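Local atomic coordinates of catechol 1,2-dioxygenase (PDB entry 5VXT), a protein that probably catalyses the iron(III)-dependent intradiol ring cleavage of catechol with molecular oxygen. Residues G152-L157 / F300-T305; E205-M210 / L288-D293; L275-T280 / Q296-N301. One frame throughout, in Å; residues are numbered along the deposited sequence.

Contact 1: residues G152-L157 / F300-T305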
loop_
_atom_site.group_PDB
_atom_site.type_symbol
_atom_site.label_atom_id
_atom_site.label_comp_id
_atom_site.label_asym_id
_atom_site.label_seq_id
_atom_site.Cartn_x
_atom_site.Cartn_y
_atom_site.Cartn_z
ATOM N N GLY B 152 35.654 -18.440 4.073
ATOM C CA GLY B 152 35.414 -19.209 5.270
ATOM C C GLY B 152 34.973 -20.605 4.919
ATOM O O GLY B 152 35.121 -21.055 3.782
ATOM N N THR B 153 34.421 -21.287 5.914
ATOM C CA THR B 153 33.915 -22.635 5.737
ATOM C C THR B 153 32.445 -22.698 6.113
ATOM O O THR B 153 31.975 -21.977 7.003
ATOM C CB THR B 153 34.680 -23.642 6.589
ATOM O OG1 THR B 153 34.367 -23.414 7.968
ATOM C CG2 THR B 153 36.174 -23.492 6.378
ATOM N N VAL B 154 31.734 -23.566 5.408
ATOM C CA VAL B 154 30.363 -23.931 5.724
ATOM C C VAL B 154 30.413 -25.222 6.524
ATOM O O VAL B 154 30.879 -26.254 6.025
ATOM C CB VAL B 154 29.526 -24.107 4.451
ATOM C CG1 VAL B 154 28.114 -24.596 4.796
ATOM C CG2 VAL B 154 29.508 -22.813 3.658
ATOM N N THR B 155 29.961 -25.160 7.769
ATOM C CA THR B 155 29.883 -26.330 8.624
ATOM C C THR B 155 28.459 -26.510 9.131
ATOM O O THR B 155 27.648 -25.581 9.114
ATOM C CB THR B 155 30.826 -26.219 9.825
ATOM O OG1 THR B 155 30.460 -27.204 10.793
ATOM C CG2 THR B 155 30.697 -24.868 10.468
ATOM N N GLY B 156 28.170 -27.728 9.595
ATOM C CA GLY B 156 26.976 -27.980 10.368
ATOM C C GLY B 156 27.208 -27.691 11.838
ATOM O O GLY B 156 28.279 -27.252 12.258
ATOM N N LEU B 157 26.174 -27.962 12.638
ATOM C CA LEU B 157 26.279 -27.732 14.075
ATOM C C LEU B 157 27.349 -28.596 14.736
ATOM O O LEU B 157 27.811 -28.260 15.831
ATOM C CB LEU B 157 24.930 -27.981 14.743
ATOM C CG LEU B 157 23.858 -26.902 14.565
ATOM C CD1 LEU B 157 22.563 -27.369 15.172
ATOM C CD2 LEU B 157 24.296 -25.587 15.199
ATOM N N PHE B 300 34.863 -15.435 7.586
ATOM C CA PHE B 300 33.526 -15.598 8.136
ATOM C C PHE B 300 33.018 -16.982 7.790
ATOM O O PHE B 300 32.893 -17.328 6.611
ATOM C CB PHE B 300 32.578 -14.530 7.606
ATOM C CG PHE B 300 31.301 -14.445 8.372
ATOM C CD1 PHE B 300 31.246 -13.777 9.584
ATOM C CD2 PHE B 300 30.155 -15.051 7.893
ATOM C CE1 PHE B 300 30.063 -13.693 10.293
ATOM C CE2 PHE B 300 28.978 -14.975 8.604
ATOM C CZ PHE B 300 28.936 -14.300 9.805
ATOM N N ASN B 301 32.721 -17.761 8.816
ATOM C CA ASN B 301 32.216 -19.111 8.647
ATOM C C ASN B 301 30.705 -19.109 8.804
ATOM O O ASN B 301 30.137 -18.275 9.514
ATOM C CB ASN B 301 32.846 -20.051 9.662
ATOM C CG ASN B 301 34.352 -20.097 9.532
ATOM O OD1 ASN B 301 34.889 -20.099 8.420
ATOM N ND2 ASN B 301 35.043 -20.111 10.663
ATOM N N PHE B 302 30.054 -20.046 8.124
ATOM C CA PHE B 302 28.613 -20.223 8.234
ATOM C C PHE B 302 28.355 -21.533 8.958
ATOM O O PHE B 302 28.782 -22.594 8.489
ATOM C CB PHE B 302 27.944 -20.220 6.861
ATOM C CG PHE B 302 28.141 -18.952 6.088
ATOM C CD1 PHE B 302 27.327 -17.851 6.311
ATOM C CD2 PHE B 302 29.114 -18.865 5.110
ATOM C CE1 PHE B 302 27.498 -16.689 5.584
ATOM C CE2 PHE B 302 29.289 -17.706 4.387
ATOM C CZ PHE B 302 28.480 -16.620 4.618
ATOM N N VAL B 303 27.689 -21.460 10.104
ATOM C CA VAL B 303 27.278 -22.644 10.849
ATOM C C VAL B 303 25.785 -22.816 10.614
ATOM O O VAL B 303 24.985 -21.971 11.029
ATOM C CB VAL B 303 27.597 -22.534 12.345
ATOM C CG1 VAL B 303 27.085 -23.761 13.078
ATOM C CG2 VAL B 303 29.107 -22.385 12.570
ATOM N N LEU B 304 25.414 -23.901 9.945
ATOM C CA LEU B 304 24.046 -24.160 9.521
ATOM C C LEU B 304 23.308 -24.994 10.566
ATOM O O LEU B 304 23.918 -25.672 11.397
ATOM C CB LEU B 304 24.046 -24.902 8.181
ATOM C CG LEU B 304 24.913 -24.390 7.029
ATOM C CD1 LEU B 304 24.598 -25.181 5.771
ATOM C CD2 LEU B 304 24.686 -22.899 6.783
ATOM N N THR B 305 21.976 -24.967 10.494
ATOM C CA THR B 305 21.133 -25.832 11.307
ATOM C C THR B 305 20.509 -26.932 10.451
ATOM O O THR B 305 20.336 -26.767 9.239
ATOM C CB THR B 305 20.030 -25.037 12.019
ATOM O OG1 THR B 305 19.285 -24.281 11.058
ATOM C CG2 THR B 305 20.648 -24.094 13.038
#

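Contact 2: residues E205-M210 / L288-D293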
loop_
_atom_site.group_PDB
_atom_site.type_symbol
_atom_site.label_atom_id
_atom_site.label_comp_id
_atom_site.label_asym_id
_atom_site.label_seq_id
_atom_site.Cartn_x
_atom_site.Cartn_y
_atom_site.Cartn_z
ATOM N N GLU B 205 34.844 -18.878 -1.125
ATOM C CA GLU B 205 35.635 -17.655 -1.177
ATOM C C GLU B 205 35.065 -16.711 -2.219
ATOM O O GLU B 205 34.759 -17.127 -3.340
ATOM C CB GLU B 205 37.103 -17.960 -1.488
ATOM C CG GLU B 205 37.992 -16.738 -1.457
ATOM C CD GLU B 205 39.459 -17.109 -1.504
ATOM O OE1 GLU B 205 39.770 -18.299 -1.281
ATOM O OE2 GLU B 205 40.289 -16.216 -1.767
ATOM N N PHE B 206 34.916 -15.443 -1.843
ATOM C CA PHE B 206 34.492 -14.391 -2.753
ATOM C C PHE B 206 35.592 -13.346 -2.842
ATOM O O PHE B 206 36.126 -12.909 -1.818
ATOM C CB PHE B 206 33.174 -13.742 -2.299
ATOM C CG PHE B 206 32.010 -14.681 -2.318
ATOM C CD1 PHE B 206 31.346 -14.960 -3.503
ATOM C CD2 PHE B 206 31.576 -15.290 -1.154
ATOM C CE1 PHE B 206 30.270 -15.828 -3.521
ATOM C CE2 PHE B 206 30.499 -16.159 -1.166
ATOM C CZ PHE B 206 29.847 -16.429 -2.351
ATOM N N ARG B 207 35.942 -12.970 -4.063
ATOM C CA ARG B 207 36.893 -11.900 -4.319
ATOM C C ARG B 207 36.136 -10.763 -4.984
ATOM O O ARG B 207 35.516 -10.950 -6.035
ATOM C CB ARG B 207 38.054 -12.402 -5.173
ATOM C CG ARG B 207 38.801 -13.508 -4.459
ATOM C CD ARG B 207 39.892 -14.129 -5.295
ATOM N NE ARG B 207 40.475 -15.282 -4.612
ATOM C CZ ARG B 207 41.367 -16.101 -5.158
ATOM N NH1 ARG B 207 41.781 -15.894 -6.399
ATOM N NH2 ARG B 207 41.846 -17.125 -4.463
ATOM N N THR B 208 36.162 -9.596 -4.353
ATOM C CA THR B 208 35.235 -8.536 -4.707
ATOM C C THR B 208 35.855 -7.215 -4.268
ATOM O O THR B 208 37.074 -7.131 -4.064
ATOM C CB THR B 208 33.858 -8.810 -4.073
ATOM O OG1 THR B 208 32.951 -7.753 -4.399
ATOM C CG2 THR B 208 33.961 -8.935 -2.556
ATOM N N LEU B 209 35.025 -6.190 -4.129
ATOM C CA LEU B 209 35.450 -4.882 -3.658
ATOM C C LEU B 209 34.593 -4.472 -2.463
ATOM O O LEU B 209 33.484 -4.976 -2.260
ATOM C CB LEU B 209 35.361 -3.834 -4.774
ATOM C CG LEU B 209 36.063 -4.158 -6.096
ATOM C CD1 LEU B 209 35.760 -3.099 -7.153
ATOM C CD2 LEU B 209 37.572 -4.302 -5.897
ATOM N N MET B 210 35.128 -3.555 -1.670
ATOM C CA MET B 210 34.494 -3.179 -0.410
ATOM C C MET B 210 33.226 -2.360 -0.656
ATOM O O MET B 210 33.290 -1.311 -1.313
ATOM C CB MET B 210 35.492 -2.381 0.432
ATOM C CG MET B 210 34.913 -1.790 1.704
ATOM S SD MET B 210 34.612 -3.059 2.937
ATOM C CE MET B 210 36.265 -3.726 3.090
ATOM N N LEU B 288 46.215 -13.276 -6.502
ATOM C CA LEU B 288 44.833 -13.728 -6.439
ATOM C C LEU B 288 43.956 -13.082 -7.504
ATOM O O LEU B 288 42.727 -13.183 -7.424
ATOM C CB LEU B 288 44.242 -13.449 -5.053
ATOM C CG LEU B 288 44.652 -14.337 -3.878
ATOM C CD1 LEU B 288 46.013 -13.951 -3.365
ATOM C CD2 LEU B 288 43.617 -14.257 -2.764
ATOM N N GLY B 289 44.553 -12.420 -8.493
ATOM C CA GLY B 289 43.787 -11.705 -9.491
ATOM C C GLY B 289 43.220 -10.384 -9.027
ATOM O O GLY B 289 42.443 -9.767 -9.768
ATOM N N LEU B 290 43.580 -9.934 -7.828
ATOM C CA LEU B 290 43.098 -8.669 -7.296
ATOM C C LEU B 290 43.809 -7.494 -7.961
ATOM O O LEU B 290 44.938 -7.614 -8.445
ATOM C CB LEU B 290 43.302 -8.615 -5.781
ATOM C CG LEU B 290 42.713 -9.793 -5.001
ATOM C CD1 LEU B 290 42.872 -9.592 -3.500
ATOM C CD2 LEU B 290 41.253 -10.005 -5.375
ATOM N N LYS B 291 43.130 -6.346 -7.974
ATOM C CA LYS B 291 43.604 -5.173 -8.697
ATOM C C LYS B 291 44.687 -4.399 -7.955
ATOM O O LYS B 291 45.171 -3.392 -8.483
ATOM C CB LYS B 291 42.427 -4.241 -9.011
ATOM C CG LYS B 291 41.757 -3.615 -7.798
ATOM C CD LYS B 291 40.747 -2.562 -8.231
ATOM C CE LYS B 291 40.080 -1.896 -7.040
ATOM N NZ LYS B 291 39.049 -0.912 -7.469
ATOM N N ALA B 292 45.085 -4.841 -6.763
ATOM C CA ALA B 292 46.078 -4.126 -5.972
ATOM C C ALA B 292 46.700 -5.093 -4.974
ATOM O O ALA B 292 46.082 -6.088 -4.588
ATOM C CB ALA B 292 45.457 -2.922 -5.254
ATOM N N ASP B 293 47.938 -4.790 -4.563
ATOM C CA ASP B 293 48.668 -5.705 -3.689
ATOM C C ASP B 293 48.055 -5.756 -2.293
ATOM O O ASP B 293 47.825 -6.841 -1.744
ATOM C CB ASP B 293 50.138 -5.304 -3.610
ATOM C CG ASP B 293 50.916 -6.174 -2.652
ATOM O OD1 ASP B 293 50.884 -7.414 -2.821
ATOM O OD2 ASP B 293 51.547 -5.621 -1.726
#

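Contact 3: residues L275-T280 / Q296-N301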
loop_
_atom_site.group_PDB
_atom_site.type_symbol
_atom_site.label_atom_id
_atom_site.label_comp_id
_atom_site.label_asym_id
_atom_site.label_seq_id
_atom_site.Cartn_x
_atom_site.Cartn_y
_atom_site.Cartn_z
ATOM N N LEU B 275 27.321 -10.703 13.858
ATOM C CA LEU B 275 27.459 -10.493 12.422
ATOM C C LEU B 275 28.341 -9.288 12.105
ATOM O O LEU B 275 28.115 -8.589 11.111
ATOM C CB LEU B 275 26.078 -10.340 11.777
ATOM C CG LEU B 275 25.144 -11.542 11.935
ATOM C CD1 LEU B 275 23.797 -11.311 11.244
ATOM C CD2 LEU B 275 25.785 -12.830 11.414
ATOM N N ILE B 276 29.347 -9.041 12.944
ATOM C CA ILE B 276 30.298 -7.941 12.786
ATOM C C ILE B 276 31.704 -8.521 12.864
ATOM O O ILE B 276 32.380 -8.365 13.889
ATOM C CB ILE B 276 30.105 -6.860 13.862
ATOM C CG1 ILE B 276 28.627 -6.473 13.997
ATOM C CG2 ILE B 276 30.955 -5.637 13.542
ATOM C CD1 ILE B 276 28.397 -5.463 15.111
ATOM N N PRO B 277 32.183 -9.190 11.826
ATOM C CA PRO B 277 33.480 -9.876 11.921
ATOM C C PRO B 277 34.631 -8.912 11.702
ATOM O O PRO B 277 34.486 -7.898 11.004
ATOM C CB PRO B 277 33.409 -10.930 10.806
ATOM C CG PRO B 277 32.323 -10.476 9.873
ATOM C CD PRO B 277 31.575 -9.315 10.493
ATOM N N PRO B 278 35.786 -9.182 12.316
ATOM C CA PRO B 278 36.973 -8.358 12.067
ATOM C C PRO B 278 37.385 -8.380 10.604
ATOM O O PRO B 278 37.216 -9.378 9.902
ATOM C CB PRO B 278 38.042 -9.010 12.946
ATOM C CG PRO B 278 37.272 -9.655 14.043
ATOM C CD PRO B 278 35.977 -10.111 13.439
ATOM N N VAL B 279 37.923 -7.249 10.155
ATOM C CA VAL B 279 38.541 -7.113 8.840
ATOM C C VAL B 279 40.051 -7.003 9.031
ATOM O O VAL B 279 40.518 -6.299 9.935
ATOM C CB VAL B 279 37.985 -5.887 8.085
ATOM C CG1 VAL B 279 38.507 -5.853 6.658
ATOM C CG2 VAL B 279 36.447 -5.878 8.111
ATOM N N THR B 280 40.811 -7.700 8.180
ATOM C CA THR B 280 42.270 -7.750 8.237
ATOM C C THR B 280 42.874 -7.141 6.976
ATOM O O THR B 280 42.365 -7.357 5.874
ATOM C CB THR B 280 42.775 -9.206 8.391
ATOM O OG1 THR B 280 42.559 -9.668 9.729
ATOM C CG2 THR B 280 44.247 -9.314 8.081
ATOM N N GLN B 296 41.814 -5.963 1.835
ATOM C CA GLN B 296 41.139 -6.258 3.089
ATOM C C GLN B 296 40.539 -7.655 3.027
ATOM O O GLN B 296 40.070 -8.098 1.975
ATOM C CB GLN B 296 40.061 -5.212 3.388
ATOM C CG GLN B 296 40.662 -3.914 3.912
ATOM C CD GLN B 296 39.671 -2.777 3.993
ATOM O OE1 GLN B 296 39.067 -2.387 2.993
ATOM N NE2 GLN B 296 39.505 -2.226 5.189
ATOM N N ASP B 297 40.562 -8.343 4.163
ATOM C CA ASP B 297 40.253 -9.762 4.237
ATOM C C ASP B 297 39.292 -9.994 5.392
ATOM O O ASP B 297 39.520 -9.496 6.498
ATOM C CB ASP B 297 41.546 -10.567 4.419
ATOM C CG ASP B 297 41.318 -12.057 4.406
ATOM O OD1 ASP B 297 41.275 -12.670 5.495
ATOM O OD2 ASP B 297 41.182 -12.615 3.299
ATOM N N ILE B 298 38.203 -10.711 5.134
ATOM C CA ILE B 298 37.247 -11.052 6.179
ATOM C C ILE B 298 37.082 -12.558 6.210
ATOM O O ILE B 298 36.636 -13.156 5.223
ATOM C CB ILE B 298 35.883 -10.376 5.970
ATOM C CG1 ILE B 298 36.031 -8.858 5.929
ATOM C CG2 ILE B 298 34.946 -10.794 7.079
ATOM C CD1 ILE B 298 34.709 -8.127 5.867
ATOM N N GLU B 299 37.410 -13.167 7.347
ATOM C CA GLU B 299 37.132 -14.581 7.562
ATOM C C GLU B 299 35.766 -14.704 8.224
ATOM O O GLU B 299 35.521 -14.118 9.284
ATOM C CB GLU B 299 38.218 -15.254 8.407
ATOM C CG GLU B 299 37.882 -16.704 8.750
ATOM C CD GLU B 299 39.046 -17.481 9.345
ATOM O OE1 GLU B 299 40.205 -17.039 9.198
ATOM O OE2 GLU B 299 38.794 -18.541 9.957
ATOM N N PHE B 300 34.863 -15.435 7.586
ATOM C CA PHE B 300 33.526 -15.598 8.136
ATOM C C PHE B 300 33.018 -16.982 7.790
ATOM O O PHE B 300 32.893 -17.328 6.611
ATOM C CB PHE B 300 32.578 -14.530 7.606
ATOM C CG PHE B 300 31.301 -14.445 8.372
ATOM C CD1 PHE B 300 31.246 -13.777 9.584
ATOM C CD2 PHE B 300 30.155 -15.051 7.893
ATOM C CE1 PHE B 300 30.063 -13.693 10.293
ATOM C CE2 PHE B 300 28.978 -14.975 8.604
ATOM C CZ PHE B 300 28.936 -14.300 9.805
ATOM N N ASN B 301 32.721 -17.761 8.816
ATOM C CA ASN B 301 32.216 -19.111 8.647
ATOM C C ASN B 301 30.705 -19.109 8.804
ATOM O O ASN B 301 30.137 -18.275 9.514
ATOM C CB ASN B 301 32.846 -20.051 9.662
ATOM C CG ASN B 301 34.352 -20.097 9.532
ATOM O OD1 ASN B 301 34.889 -20.099 8.420
ATOM N ND2 ASN B 301 35.043 -20.111 10.663
HETATM O O HOH W 1 36.692 -12.547 11.009
#

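Contact 1: residues G152-L157 / F300-T305
Val-154 with Phe-302 and Thr-155 with Val-303 form parallel bridges, and three backbone bonds tie the strands: Phe-302 N to Thr-153 O at 2.9 Å, Thr-155 N to Phe-302 O and Leu-304 N to Thr-155 O. One step earlier a side chain takes over from the backbone. Asn-301 swings its amide across so that OD1 accepts from Thr-153 N at 2.8 Å, with the donor tilted 26° from the amide plane; the hydroxyl OG1 of Thr-153 adds only a weak bond to the same OD1 at 3.4 Å. With CG anti to the carbonyl carbon (chi1 -60°), Asn-301 runs alongside Thr-153. Next to it, Gly-152 CA lies 3.4 Å from Phe-300 O, a CA-H...O contact, and 3.3 Å from Asn-301 OD1.

The two faces of the pair differ. On one, Val-154 sets CG1 against Leu-304 CD1 at 3.7 Å, while its CG2 comes obliquely to the Phe-302 ring. On the other, the CG2 methyls of Thr-155 and Val-303 touch side by side at 3.6 Å, and beyond the strand Leu-157 crosses Val-303 at about a right angle, CD2 against CG1. The Val-154, Phe-302 and Leu-304 face packs against strands 166-170, 238-244 and 251-256, the opposing sheet of the beta-sandwich, where Phe-302 meets Phe-241 edge-to-face. Within its own sheet, strand 147-155 is flanked by 203-209 on one side and 295-303 on the other.

Contact 2: residues E205-M210 / L288-D293
Arg-207 and Leu-288 form the close-packed part of this contact, in which a loop covers strand 203-209 mainly through side chains. Leu-288 crosses the arginine at about a right angle and lays CD2 over one face of the guanidinium, 3.6 Å above its plane and offset toward the rim. The edge of the same group is engaged by Glu-205: NE and NH2 both grip the single oxygen OE2, side-on, with the NE to OE2 distance at 3.0 Å. Relative to the carboxylate plane, both nitrogens approach from the same face, well above it. Leu-290 CD2 rests on Arg-207 CB at 4.0 Å.

The other end is looser. Lys-291 is exposed and crosses Leu-209 at about a right angle, its CE 3.7 Å from Leu-209 CD2, while its ammonium NZ bonds to Ala-145 O. Polar linkage between the two segments is slight: Arg-207 NH1 reaches Leu-288 O at 3.0 Å, but the bond is weak, bent to 122° at the hydrogen. The salt bridge lies within the strand and holds the guanidinium plane, on one face of which Leu-288 packs; its charge is probably partly offset by Glu-205.

Contact 3: residues L275-T280 / Q296-N301
Thr-280 and Asp-297 carry the backbone hydrogen bonding, as an antiparallel hydrogen-bonded pair where the edge strand 280-282 begins beside strand 295-303. Thr-280 N donates to Asp-297 O at 2.8 Å, nearly straight at 165°, and Asp-297 N returns a bond to Thr-280 O that is shorter, at 2.7 Å, but more bent. The carboxylate of Asp-297 is engaged elsewhere, its OD1 accepting from His-151 NE2.

Apolar contacts form the second group. Val-279 packs CG2 on Ile-298 CD1 at 3.6 Å, and its CG1, anti to the backbone N (chi1 -173°), reaches the CB of Gln-296. Pro-277 CG touches both Ile-298 CG2 and Phe-300 CD1, 3.5 Å from the latter, meeting the ring obliquely. Farther along, Leu-275 CD2 lies at the ring's edge, near its plane, 3.8 Å from CZ.

Water supplies a third kind of link: one molecule donates to Glu-299 O at 2.6 Å and, weakly, to Pro-278 O. Pro-278 has no N-H to give Glu-299 O, and the backbones diverge, reaching 6.9 Å between the CA atoms of Pro-277 and Phe-300. This is consistent with ladder bonding giving way to proline and aromatic packing, with the water joining two carbonyls that cannot bond each other.

All three contacts reach one five-stranded sheet of the dioxygenase domain. Contacts 1 and 3 share strand 295-303, overlapping at Phe-300 and Asn-301: residues 152-157 pair parallel to it on one side, while Thr-280 pairs antiparallel on the other. Contact 2 lies on strand 203-209, beyond 147-155, and touches contact 3 where Met-210 packs on Gln-296; its centre is about 14 Å from that of contact 3 and 22 Å from that of contact 1. None reaches the iron, held by Tyr-178, His-238 and His-240. The side chain of Leu-275 comes within about 11 Å of catechol and 12 Å of iron, that of Phe-302 within about 14 Å of iron.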